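Local coordinates for glyoxalase III (glutathione-independent) (Candida albicans, PDB 4LRU), which converts methylglyoxal to D-lactate in a single step without glutathione, detoxifying the methylglyoxal that the cell itself produces, at residues F28-R40 against D71-A85. Residues are numbered along the deposited sequence; the frame is centred on the assembly and turned at random.
Sequences FVVEALHPFEVFR and DKEIFDNVNSEFNVA. With ACT (acetate ion), chain C.
F82 and L33 form the centre of this contact. The CG of L33 stands over the middle of one face of the F82 ring, 4.1 Å from its centroid, as a CH-pi contact. An anti chi1 (-167°, CG opposite the backbone N) puts it there. L33 also fills a hole among D71, I74, F75 and F82. Its CD1 comes within 3.5 Å of the O of D71. F82 then turns its ring edge to the face of F36. This is a T-shaped pair, with centroids 5.6 Å apart and planes at 69°. CE1 of F36 reaches on to CB of A85, and the ring also touches I46 and L9 of the central sheet.

Polar bonds flank this apolar centre. At one end, NE2 of H34 donates to OD2 of D71 (2.7 Å) in a nearly straight bond. The oxygen lies near the imidazole plane but is met from above the carboxylate plane. V30 covers one face of the H34 ring. Farther along, R40 grips E37 side-on in a salt bridge within helix 29-42. This holds the carboxylate where OE2 takes a water (2.8 Å) that also binds the N of F82. A second water links R40 to E81.

Helices 69-76 and 81-87 thus cross helix 29-42 of the DJ-1 fold on an apolar core. H34-D71 is the one direct hydrogen bond between the segments; the two waters make the remaining polar links.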
loop_
_atom_site.group_PDB
_atom_site.type_symbol
_atom_site.label_atom_id
_atom_site.label_comp_id
_atom_site.label_asym_id
_atom_site.label_seq_id
_atom_site.Cartn_x
_atom_site.Cartn_y
_atom_site.Cartn_z
ATOM N N PHE A 28 -7.033 5.456 -0.127
ATOM C CA PHE A 28 -8.247 4.748 0.273
ATOM C C PHE A 28 -8.216 4.550 1.772
ATOM O O PHE A 28 -7.387 3.804 2.270
ATOM C CB PHE A 28 -8.339 3.395 -0.424
ATOM C CG PHE A 28 -9.739 2.881 -0.526
ATOM C CD1 PHE A 28 -10.339 2.246 0.546
ATOM C CD2 PHE A 28 -10.487 3.073 -1.685
ATOM C CE1 PHE A 28 -11.652 1.821 0.469
ATOM C CE2 PHE A 28 -11.797 2.642 -1.770
ATOM C CZ PHE A 28 -12.379 2.008 -0.695
ATOM N N VAL A 29 -9.083 5.250 2.493
ATOM C CA VAL A 29 -8.908 5.460 3.938
ATOM C C VAL A 29 -8.516 4.184 4.678
ATOM O O VAL A 29 -7.506 4.161 5.356
ATOM C CB VAL A 29 -10.151 6.065 4.587
ATOM C CG1 VAL A 29 -9.984 6.149 6.098
ATOM C CG2 VAL A 29 -10.411 7.460 4.030
ATOM N N VAL A 30 -9.331 3.139 4.594
ATOM C CA VAL A 30 -9.072 1.982 5.452
ATOM C C VAL A 30 -7.813 1.204 5.084
ATOM O O VAL A 30 -7.313 0.443 5.894
ATOM C CB VAL A 30 -10.262 1.007 5.559
ATOM C CG1 VAL A 30 -11.407 1.651 6.336
ATOM C CG2 VAL A 30 -10.713 0.537 4.190
ATOM N N GLU A 31 -7.263 1.432 3.887
ATOM C CA GLU A 31 -5.989 0.821 3.522
ATOM C C GLU A 31 -4.800 1.416 4.243
ATOM O O GLU A 31 -3.755 0.787 4.317
ATOM C CB GLU A 31 -5.762 0.902 2.006
ATOM C CG GLU A 31 -6.778 0.062 1.270
ATOM C CD GLU A 31 -6.628 0.089 -0.232
ATOM O OE1 GLU A 31 -5.587 0.568 -0.738
ATOM O OE2 GLU A 31 -7.561 -0.412 -0.888
ATOM N N ALA A 32 -4.974 2.629 4.760
ATOM C CA ALA A 32 -4.064 3.228 5.717
ATOM C C ALA A 32 -4.484 2.952 7.152
ATOM O O ALA A 32 -3.640 2.616 7.991
ATOM C CB ALA A 32 -3.973 4.721 5.489
ATOM N N LEU A 33 -5.772 3.122 7.442
ATOM C CA LEU A 33 -6.273 3.024 8.817
ATOM C C LEU A 33 -6.156 1.600 9.383
ATOM O O LEU A 33 -5.637 1.418 10.488
ATOM C CB LEU A 33 -7.709 3.544 8.902
ATOM C CG LEU A 33 -8.316 3.811 10.287
ATOM C CD1 LEU A 33 -9.428 4.852 10.215
ATOM C CD2 LEU A 33 -8.838 2.527 10.908
ATOM N N HIS A 34 -6.630 0.603 8.650
ATOM C CA HIS A 34 -6.587 -0.763 9.154
ATOM C C HIS A 34 -5.163 -1.229 9.456
ATOM O O HIS A 34 -4.896 -1.706 10.569
ATOM C CB HIS A 34 -7.298 -1.736 8.208
ATOM C CG HIS A 34 -8.785 -1.588 8.202
ATOM N ND1 HIS A 34 -9.595 -2.286 7.336
ATOM C CD2 HIS A 34 -9.613 -0.834 8.964
ATOM C CE1 HIS A 34 -10.856 -1.969 7.559
ATOM N NE2 HIS A 34 -10.897 -1.101 8.553
ATOM N N PRO A 35 -4.230 -1.061 8.498
ATOM C CA PRO A 35 -2.880 -1.515 8.810
ATOM C C PRO A 35 -2.250 -0.701 9.929
ATOM O O PRO A 35 -1.541 -1.251 10.773
ATOM C CB PRO A 35 -2.131 -1.360 7.478
ATOM C CG PRO A 35 -3.206 -1.413 6.437
ATOM C CD PRO A 35 -4.381 -0.737 7.069
ATOM N N PHE A 36 -2.515 0.607 9.967
ATOM C CA PHE A 36 -2.044 1.424 11.080
ATOM C C PHE A 36 -2.484 0.795 12.401
ATOM O O PHE A 36 -1.690 0.628 13.332
ATOM C CB PHE A 36 -2.570 2.868 10.977
ATOM C CG PHE A 36 -2.161 3.742 12.136
ATOM C CD1 PHE A 36 -0.924 4.369 12.156
ATOM C CD2 PHE A 36 -2.990 3.884 13.243
ATOM C CE1 PHE A 36 -0.550 5.159 13.225
ATOM C CE2 PHE A 36 -2.612 4.661 14.324
ATOM C CZ PHE A 36 -1.387 5.296 14.316
ATOM N N GLU A 37 -3.756 0.444 12.489
ATOM C CA GLU A 37 -4.284 -0.063 13.758
ATOM C C GLU A 37 -3.715 -1.444 14.099
ATOM O O GLU A 37 -3.460 -1.729 15.269
ATOM C CB GLU A 37 -5.812 -0.081 13.745
ATOM C CG GLU A 37 -6.451 1.298 13.844
ATOM C CD GLU A 37 -6.263 1.894 15.218
ATOM O OE1 GLU A 37 -6.989 1.480 16.155
ATOM O OE2 GLU A 37 -5.386 2.758 15.378
ATOM N N VAL A 38 -3.553 -2.302 13.098
ATOM C CA VAL A 38 -2.992 -3.640 13.331
ATOM C C VAL A 38 -1.573 -3.508 13.888
ATOM O O VAL A 38 -1.222 -4.120 14.896
ATOM C CB VAL A 38 -2.974 -4.469 12.044
ATOM C CG1 VAL A 38 -2.148 -5.734 12.216
ATOM C CG2 VAL A 38 -4.398 -4.805 11.648
ATOM N N PHE A 39 -0.759 -2.696 13.228
ATOM C CA PHE A 39 0.613 -2.498 13.665
ATOM C C PHE A 39 0.689 -1.758 15.007
ATOM O O PHE A 39 1.562 -2.047 15.824
ATOM C CB PHE A 39 1.396 -1.759 12.587
ATOM C CG PHE A 39 1.560 -2.534 11.299
ATOM C CD1 PHE A 39 1.956 -3.858 11.297
ATOM C CD2 PHE A 39 1.392 -1.901 10.082
ATOM C CE1 PHE A 39 2.118 -4.553 10.117
ATOM C CE2 PHE A 39 1.557 -2.585 8.896
ATOM C CZ PHE A 39 1.936 -3.911 8.905
ATOM N N ARG A 40 -0.217 -0.815 15.240
ATOM C CA ARG A 40 -0.246 -0.106 16.515
ATOM C C ARG A 40 -0.545 -1.078 17.651
ATOM O O ARG A 40 0.123 -1.067 18.691
ATOM C CB ARG A 40 -1.287 1.013 16.507
ATOM C CG ARG A 40 -1.306 1.833 17.787
ATOM C CD ARG A 40 -2.435 2.858 17.820
ATOM N NE ARG A 40 -3.753 2.231 17.738
ATOM C CZ ARG A 40 -4.348 1.579 18.736
ATOM N NH1 ARG A 40 -3.763 1.475 19.929
ATOM N NH2 ARG A 40 -5.545 1.035 18.555
ATOM N N ASP A 71 -13.961 2.429 12.949
ATOM C CA ASP A 71 -13.054 3.058 11.968
ATOM C C ASP A 71 -13.390 4.545 11.841
ATOM O O ASP A 71 -12.508 5.396 11.869
ATOM C CB ASP A 71 -13.181 2.432 10.581
ATOM C CG ASP A 71 -12.661 1.006 10.513
ATOM O OD1 ASP A 71 -11.952 0.518 11.433
ATOM O OD2 ASP A 71 -12.972 0.372 9.502
ATOM N N LYS A 72 -14.673 4.841 11.692
ATOM C CA LYS A 72 -15.119 6.217 11.480
ATOM C C LYS A 72 -14.889 7.052 12.730
ATOM O O LYS A 72 -14.506 8.220 12.648
ATOM C CB LYS A 72 -16.588 6.247 11.090
ATOM C CG LYS A 72 -17.170 7.646 10.999
ATOM C CD LYS A 72 -18.597 7.603 10.470
ATOM C CE LYS A 72 -19.349 8.896 10.731
ATOM N NZ LYS A 72 -18.609 10.108 10.278
ATOM N N GLU A 73 -15.121 6.443 13.885
ATOM C CA GLU A 73 -14.862 7.102 15.158
ATOM C C GLU A 73 -13.399 7.541 15.235
ATOM O O GLU A 73 -13.090 8.688 15.584
ATOM C CB GLU A 73 -15.212 6.167 16.326
ATOM C CG GLU A 73 -16.707 5.911 16.489
ATOM C CD GLU A 73 -17.038 4.888 17.569
ATOM O OE1 GLU A 73 -16.126 4.159 18.024
ATOM O OE2 GLU A 73 -18.226 4.801 17.950
ATOM N N ILE A 74 -12.507 6.626 14.881
ATOM C CA ILE A 74 -11.081 6.901 14.874
ATOM C C ILE A 74 -10.779 7.999 13.854
ATOM O O ILE A 74 -10.043 8.946 14.125
ATOM C CB ILE A 74 -10.284 5.626 14.536
ATOM C CG1 ILE A 74 -10.288 4.672 15.734
ATOM C CG2 ILE A 74 -8.854 5.966 14.142
ATOM C CD1 ILE A 74 -9.944 3.240 15.383
ATOM N N PHE A 75 -11.371 7.879 12.674
ATOM C CA PHE A 75 -11.172 8.868 11.633
ATOM C C PHE A 75 -11.639 10.268 12.059
ATOM O O PHE A 75 -10.991 11.260 11.730
ATOM C CB PHE A 75 -11.900 8.418 10.372
ATOM C CG PHE A 75 -11.690 9.317 9.188
ATOM C CD1 PHE A 75 -12.530 10.393 8.965
ATOM C CD2 PHE A 75 -10.675 9.054 8.277
ATOM C CE1 PHE A 75 -12.365 11.200 7.857
ATOM C CE2 PHE A 75 -10.507 9.858 7.161
ATOM C CZ PHE A 75 -11.343 10.939 6.964
ATOM N N ASP A 76 -12.750 10.353 12.782
ATOM C CA ASP A 76 -13.344 11.653 13.117
ATOM C C ASP A 76 -12.732 12.264 14.366
ATOM O O ASP A 76 -12.861 13.467 14.603
ATOM C CB ASP A 76 -14.849 11.519 13.342
ATOM C CG ASP A 76 -15.620 11.324 12.053
ATOM O OD1 ASP A 76 -15.080 11.626 10.960
ATOM O OD2 ASP A 76 -16.784 10.895 12.154
ATOM N N ASN A 77 -12.129 11.429 15.201
ATOM C CA ASN A 77 -11.557 11.903 16.459
ATOM C C ASN A 77 -10.170 12.497 16.191
ATOM O O ASN A 77 -9.210 11.763 15.970
ATOM C CB ASN A 77 -11.463 10.740 17.452
ATOM C CG ASN A 77 -10.717 11.106 18.721
ATOM O OD1 ASN A 77 -10.504 12.278 19.020
ATOM N ND2 ASN A 77 -10.321 10.088 19.482
ATOM N N VAL A 78 -10.075 13.823 16.220
ATOM C CA VAL A 78 -8.842 14.512 15.844
ATOM C C VAL A 78 -7.673 14.119 16.747
ATOM O O VAL A 78 -6.515 14.285 16.364
ATOM C CB VAL A 78 -8.998 16.050 15.887
ATOM C CG1 VAL A 78 -10.037 16.509 14.870
ATOM C CG2 VAL A 78 -9.344 16.524 17.289
ATOM N N ASN A 79 -7.974 13.608 17.939
ATOM C CA ASN A 79 -6.939 13.191 18.874
ATOM C C ASN A 79 -6.604 11.702 18.828
ATOM O O ASN A 79 -5.798 11.220 19.610
ATOM C CB ASN A 79 -7.337 13.584 20.292
ATOM C CG ASN A 79 -7.452 15.087 20.456
ATOM O OD1 ASN A 79 -6.554 15.830 20.060
ATOM N ND2 ASN A 79 -8.570 15.542 21.003
ATOM N N SER A 80 -7.187 10.971 17.888
ATOM C CA SER A 80 -6.863 9.562 17.743
ATOM C C SER A 80 -5.404 9.399 17.324
ATOM O O SER A 80 -4.841 10.284 16.683
ATOM C CB SER A 80 -7.788 8.926 16.701
ATOM O OG SER A 80 -7.475 9.363 15.389
ATOM N N GLU A 81 -4.803 8.264 17.666
ATOM C CA GLU A 81 -3.428 7.996 17.289
ATOM C C GLU A 81 -3.274 8.048 15.767
ATOM O O GLU A 81 -2.284 8.586 15.266
ATOM C CB GLU A 81 -2.953 6.652 17.844
ATOM C CG GLU A 81 -2.842 6.617 19.360
ATOM C CD GLU A 81 -1.722 5.713 19.857
ATOM O OE1 GLU A 81 -1.922 5.006 20.877
ATOM O OE2 GLU A 81 -0.636 5.710 19.237
ATOM N N PHE A 82 -4.271 7.541 15.037
ATOM C CA PHE A 82 -4.282 7.641 13.573
ATOM C C PHE A 82 -4.148 9.091 13.090
ATOM O O PHE A 82 -3.326 9.383 12.210
ATOM C CB PHE A 82 -5.553 7.002 13.001
ATOM C CG PHE A 82 -5.625 7.014 11.501
ATOM C CD1 PHE A 82 -4.775 6.216 10.736
ATOM C CD2 PHE A 82 -6.576 7.789 10.852
ATOM C CE1 PHE A 82 -4.847 6.216 9.355
ATOM C CE2 PHE A 82 -6.663 7.776 9.467
ATOM C CZ PHE A 82 -5.805 6.991 8.725
ATOM N N ASN A 83 -4.962 9.979 13.647
ATOM C CA ASN A 83 -4.923 11.397 13.260
ATOM C C ASN A 83 -3.656 12.110 13.696
ATOM O O ASN A 83 -3.134 12.955 12.966
ATOM C CB ASN A 83 -6.162 12.146 13.733
ATOM C CG ASN A 83 -7.303 12.028 12.746
ATOM O OD1 ASN A 83 -7.103 12.220 11.546
ATOM N ND2 ASN A 83 -8.469 11.631 13.221
ATOM N N VAL A 84 -3.128 11.742 14.856
ATOM C CA VAL A 84 -1.826 12.248 15.264
ATOM C C VAL A 84 -0.776 11.839 14.231
ATOM O O VAL A 84 0.076 12.645 13.826
ATOM C CB VAL A 84 -1.441 11.724 16.656
ATOM C CG1 VAL A 84 0.003 12.083 16.991
ATOM C CG2 VAL A 84 -2.381 12.302 17.706
ATOM N N ALA A 85 -0.841 10.583 13.798
ATOM C CA ALA A 85 0.082 10.080 12.794
ATOM C C ALA A 85 -0.053 10.793 11.446
ATOM O O ALA A 85 0.950 11.068 10.780
ATOM C CB ALA A 85 -0.080 8.577 12.635
HETATM C C ACT C . -16.827 10.862 7.703
HETATM O O ACT C . -17.434 9.781 7.877
HETATM O OXT ACT C . -16.546 11.637 8.652
HETATM C CH3 ACT C . -16.443 11.240 6.306
HETATM O O HOH W 1 -5.923 5.364 16.257
HETATM O O HOH W 2 -1.371 2.332 21.228
#